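Local coordinates for protein HAD-superfamily hydrolase, subfamily IA, variant 1 (Ehrlichia chaffeensis, PDB 3KZX) that probably hydrolyses 2-phosphoglycolate to glycolate and phosphate as a phosphatase of the HAD superfamily, at residues G153-I158 and P162-A167; V180-D185 and Q191-A196. One frame throughout, in Å; residues are numbered along the deposited sequence.

In the fold
The two contacts illustrate how successive beta-alpha units of a Rossmann-like HAD core lean on one another. Contact 1 comes first along the chain and closes before contact 2 opens: it ties the loop after strand 148-152, an outermost strand of the six-stranded parallel sheet, to the beginning of helix 163-172. Contact 2 follows on the next strand, 180-184, inside the sheet between 27-30 and 199-203, and joins it to helix 187-195. Their centres lie about 13 Å apart. V165, on the helix whose start carries contact 1, packs on contact 2, with V165 CG2 3.6 Å from F182 CE1 and also against S192. A polar surface loop is thereby connected, through helix 163-172, to the apolar layer covering the sheet.

Contact 1: G153-I158 and P162-A167; sequences GDTGTI and PEPVLA
E163 reaches across to the loop 153-158 and grips it with both carboxylate oxygens. G156 N donates to E163 OE2 with an N-H...O angle of 152°, the two atoms 3.1 Å apart. T157 OG1 gives its proton to E163 OE1 at 2.6 Å. Both donors come from above the carboxylate plane, on the same side of it. The glutamate can span the gap because CG stands anti to its backbone N (chi1 -177°) and the chain stays extended beyond it, meeting the T157 side chain at about a right angle. T155 adds the apolar component: its CG2 rests 3.7 Å from A167 CB, one turn further along the helix. The P164 ring lies against a carbonyl instead, its CG 3.9 Å from T157 O. Behind this first shell, the loop folds on itself in an ST turn, T157 N donating to T155 OG1 at 3.2 Å. S161 OG completes the support, hydrogen-bonding both T157 OG1 and the backbone N of E163. The loop leaving strand 148-152 of the HAD core sheet is thus tied to the first turn of helix 163-172. Two donors on separate oxygens restrict rotation of the carboxylate, and together with the nearby N-terminal end of that helix they would be expected to favour its ionised form.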
# COMPACT_ATOMS: atom_id res chain seq x y z
N GLY A 153 0.09 -11.01 -10.95
CA GLY A 153 0.31 -11.37 -12.38
C GLY A 153 1.76 -11.22 -12.79
O GLY A 153 2.13 -11.61 -13.86
N ASP A 154 2.58 -10.62 -11.93
CA ASP A 154 4.01 -10.46 -12.25
C ASP A 154 4.84 -11.65 -11.79
O ASP A 154 5.93 -11.89 -12.32
CB ASP A 154 4.60 -9.17 -11.66
CG ASP A 154 4.11 -7.92 -12.36
OD1 ASP A 154 3.85 -8.00 -13.60
OD2 ASP A 154 3.99 -6.86 -11.68
N THR A 155 4.33 -12.38 -10.80
CA THR A 155 4.98 -13.61 -10.35
C THR A 155 3.97 -14.75 -10.37
O THR A 155 2.83 -14.57 -10.79
CB THR A 155 5.58 -13.45 -8.92
OG1 THR A 155 4.52 -13.44 -7.96
CG2 THR A 155 6.42 -12.20 -8.80
N GLY A 156 4.39 -15.94 -9.96
CA GLY A 156 3.44 -17.02 -9.79
C GLY A 156 2.56 -17.00 -8.56
O GLY A 156 1.67 -17.84 -8.44
N THR A 157 2.81 -16.09 -7.63
CA THR A 157 2.02 -16.03 -6.39
C THR A 157 1.77 -14.57 -5.97
O THR A 157 2.21 -13.61 -6.64
CB THR A 157 2.70 -16.86 -5.25
OG1 THR A 157 4.03 -16.36 -5.03
CG2 THR A 157 2.77 -18.37 -5.63
N ILE A 158 1.05 -14.40 -4.89
CA ILE A 158 0.76 -13.06 -4.33
C ILE A 158 1.09 -13.10 -2.83
O ILE A 158 1.27 -14.18 -2.28
CB ILE A 158 -0.73 -12.65 -4.57
CG1 ILE A 158 -1.70 -13.72 -4.08
CG2 ILE A 158 -1.00 -12.36 -6.06
CD1 ILE A 158 -3.23 -13.31 -4.16
N PRO A 162 6.31 -14.98 0.05
CA PRO A 162 7.51 -14.16 -0.09
C PRO A 162 7.93 -13.87 -1.53
O PRO A 162 8.70 -12.92 -1.76
CB PRO A 162 8.57 -14.97 0.64
CG PRO A 162 8.16 -16.37 0.39
CD PRO A 162 6.65 -16.33 0.55
N GLU A 163 7.45 -14.67 -2.47
CA GLU A 163 7.90 -14.59 -3.86
C GLU A 163 7.87 -13.18 -4.49
O GLU A 163 8.83 -12.79 -5.15
CB GLU A 163 7.13 -15.58 -4.76
CG GLU A 163 7.59 -15.59 -6.24
CD GLU A 163 6.74 -16.50 -7.18
OE1 GLU A 163 5.83 -17.21 -6.75
OE2 GLU A 163 7.00 -16.46 -8.38
N PRO A 164 6.77 -12.41 -4.30
CA PRO A 164 6.75 -11.06 -4.87
C PRO A 164 7.80 -10.11 -4.29
O PRO A 164 8.32 -9.24 -5.02
CB PRO A 164 5.35 -10.53 -4.52
CG PRO A 164 4.55 -11.68 -4.19
CD PRO A 164 5.46 -12.77 -3.74
N VAL A 165 8.11 -10.28 -3.00
CA VAL A 165 9.16 -9.50 -2.36
C VAL A 165 10.51 -9.90 -2.92
O VAL A 165 11.33 -9.04 -3.22
CB VAL A 165 9.15 -9.68 -0.82
CG1 VAL A 165 10.41 -9.08 -0.20
CG2 VAL A 165 7.85 -9.06 -0.22
N LEU A 166 10.76 -11.20 -3.03
CA LEU A 166 12.01 -11.69 -3.53
C LEU A 166 12.20 -11.27 -5.00
O LEU A 166 13.32 -11.03 -5.43
CB LEU A 166 12.13 -13.20 -3.35
CG LEU A 166 12.20 -13.71 -1.89
CD1 LEU A 166 12.25 -15.25 -1.79
CD2 LEU A 166 13.39 -13.05 -1.23
N ALA A 167 11.10 -11.17 -5.75
CA ALA A 167 11.15 -10.72 -7.12
C ALA A 167 11.61 -9.28 -7.22
O ALA A 167 12.48 -8.98 -8.05
CB ALA A 167 9.80 -10.91 -7.82

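Contact 2: V180-D185 and Q191-A196; sequences VFFIGD and QSAIEA
S192 approaches F182 from the side of the ring: its OG lies 4.3 Å from F182 CE1, at the ring edge and near the ring plane. With OG anti to the backbone N (chi1 179°), the hydroxyl is directed to S161 O, its hydrogen-bond partner in the loop before helix 163-172, so this buried polar group has an acceptor although it borders an aromatic ring. A193, the next residue, supplies the closest packing. Its methyl carbon CB is 3.8 Å from F182 CB and equally far from F182 CD1, filling the angle where the phenyl group leaves the strand. F182 CG is anti to its own backbone N (chi1 -173°), which carries the ring off the sheet and forward along the strand, with its CE1 edge toward S192; I29 of the neighbouring strand 27-30 packs on it too. This is the inner face of a beta-alpha-beta crossover, strand 180-184, helix 187-195 and strand 199-203, in the HAD core; G184, which ends the strand, and D185, just after it, fit the GD start of the family's acidic motif IV. Further along, A196 closes the segment with its methyl group against V165 of helix 163-172.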
# COMPACT_ATOMS: atom_id res chain seq x y z
N VAL A 180 16.60 -4.69 4.61
CA VAL A 180 15.52 -4.39 3.69
C VAL A 180 14.26 -4.14 4.51
O VAL A 180 13.78 -5.02 5.22
CB VAL A 180 15.29 -5.53 2.70
CG1 VAL A 180 14.11 -5.21 1.77
CG2 VAL A 180 16.59 -5.78 1.85
N PHE A 181 13.73 -2.92 4.47
CA PHE A 181 12.50 -2.57 5.20
C PHE A 181 11.29 -2.72 4.28
O PHE A 181 11.28 -2.13 3.19
CB PHE A 181 12.51 -1.10 5.69
CG PHE A 181 13.62 -0.75 6.67
CD1 PHE A 181 14.49 -1.71 7.19
CD2 PHE A 181 13.71 0.55 7.16
CE1 PHE A 181 15.49 -1.36 8.11
CE2 PHE A 181 14.70 0.92 8.08
CZ PHE A 181 15.59 -0.03 8.55
N PHE A 182 10.30 -3.51 4.69
CA PHE A 182 9.05 -3.60 3.96
C PHE A 182 7.98 -2.88 4.76
O PHE A 182 7.47 -3.41 5.75
CB PHE A 182 8.65 -5.07 3.68
CG PHE A 182 7.42 -5.22 2.75
CD1 PHE A 182 6.97 -6.48 2.40
CD2 PHE A 182 6.72 -4.14 2.26
CE1 PHE A 182 5.86 -6.66 1.60
CE2 PHE A 182 5.59 -4.33 1.42
CZ PHE A 182 5.19 -5.61 1.09
N ILE A 183 7.66 -1.65 4.31
CA ILE A 183 6.61 -0.82 4.90
C ILE A 183 5.26 -1.19 4.31
O ILE A 183 5.03 -1.08 3.13
CB ILE A 183 6.86 0.70 4.76
CG1 ILE A 183 8.21 1.07 5.38
CG2 ILE A 183 5.71 1.48 5.47
CD1 ILE A 183 8.75 2.46 4.90
N GLY A 184 4.39 -1.69 5.17
CA GLY A 184 3.10 -2.20 4.78
C GLY A 184 2.11 -2.15 5.93
O GLY A 184 2.47 -2.17 7.12
N ASP A 185 0.85 -2.09 5.56
CA ASP A 185 -0.23 -1.96 6.53
C ASP A 185 -0.83 -3.28 6.98
O ASP A 185 -1.40 -3.35 8.07
CB ASP A 185 -1.37 -1.10 5.98
CG ASP A 185 -2.04 -1.75 4.81
OD1 ASP A 185 -1.39 -1.81 3.76
OD2 ASP A 185 -3.18 -2.21 4.96
N GLN A 191 3.78 -10.79 6.94
CA GLN A 191 4.14 -12.20 6.75
C GLN A 191 5.07 -12.38 5.51
O GLN A 191 6.06 -13.11 5.57
CB GLN A 191 2.83 -12.99 6.62
CG GLN A 191 2.97 -14.44 6.26
CD GLN A 191 3.27 -15.32 7.44
OE1 GLN A 191 3.70 -16.46 7.26
NE2 GLN A 191 3.04 -14.82 8.64
N SER A 192 4.76 -11.71 4.41
CA SER A 192 5.58 -11.79 3.21
C SER A 192 7.01 -11.33 3.54
O SER A 192 8.02 -11.98 3.16
CB SER A 192 4.92 -10.95 2.11
OG SER A 192 5.64 -10.94 0.90
N ALA A 193 7.11 -10.22 4.26
CA ALA A 193 8.41 -9.68 4.64
C ALA A 193 9.22 -10.69 5.44
O ALA A 193 10.38 -10.97 5.12
CB ALA A 193 8.22 -8.42 5.46
N ILE A 194 8.59 -11.24 6.49
CA ILE A 194 9.24 -12.23 7.38
C ILE A 194 9.66 -13.47 6.62
O ILE A 194 10.81 -13.92 6.75
CB ILE A 194 8.33 -12.58 8.56
CG1 ILE A 194 8.13 -11.38 9.48
CG2 ILE A 194 8.88 -13.76 9.41
CD1 ILE A 194 7.14 -11.68 10.62
N GLU A 195 8.77 -14.00 5.76
CA GLU A 195 9.04 -15.22 4.97
C GLU A 195 10.17 -14.96 3.97
O GLU A 195 10.91 -15.86 3.58
CB GLU A 195 7.77 -15.71 4.22
CG GLU A 195 6.64 -16.41 5.12
CD GLU A 195 5.57 -17.19 4.31
OE1 GLU A 195 4.33 -17.01 4.58
OE2 GLU A 195 5.95 -17.98 3.43
N ALA A 196 10.30 -13.70 3.54
CA ALA A 196 11.38 -13.29 2.63
C ALA A 196 12.71 -12.96 3.31
O ALA A 196 13.67 -12.68 2.61
CB ALA A 196 10.94 -12.08 1.80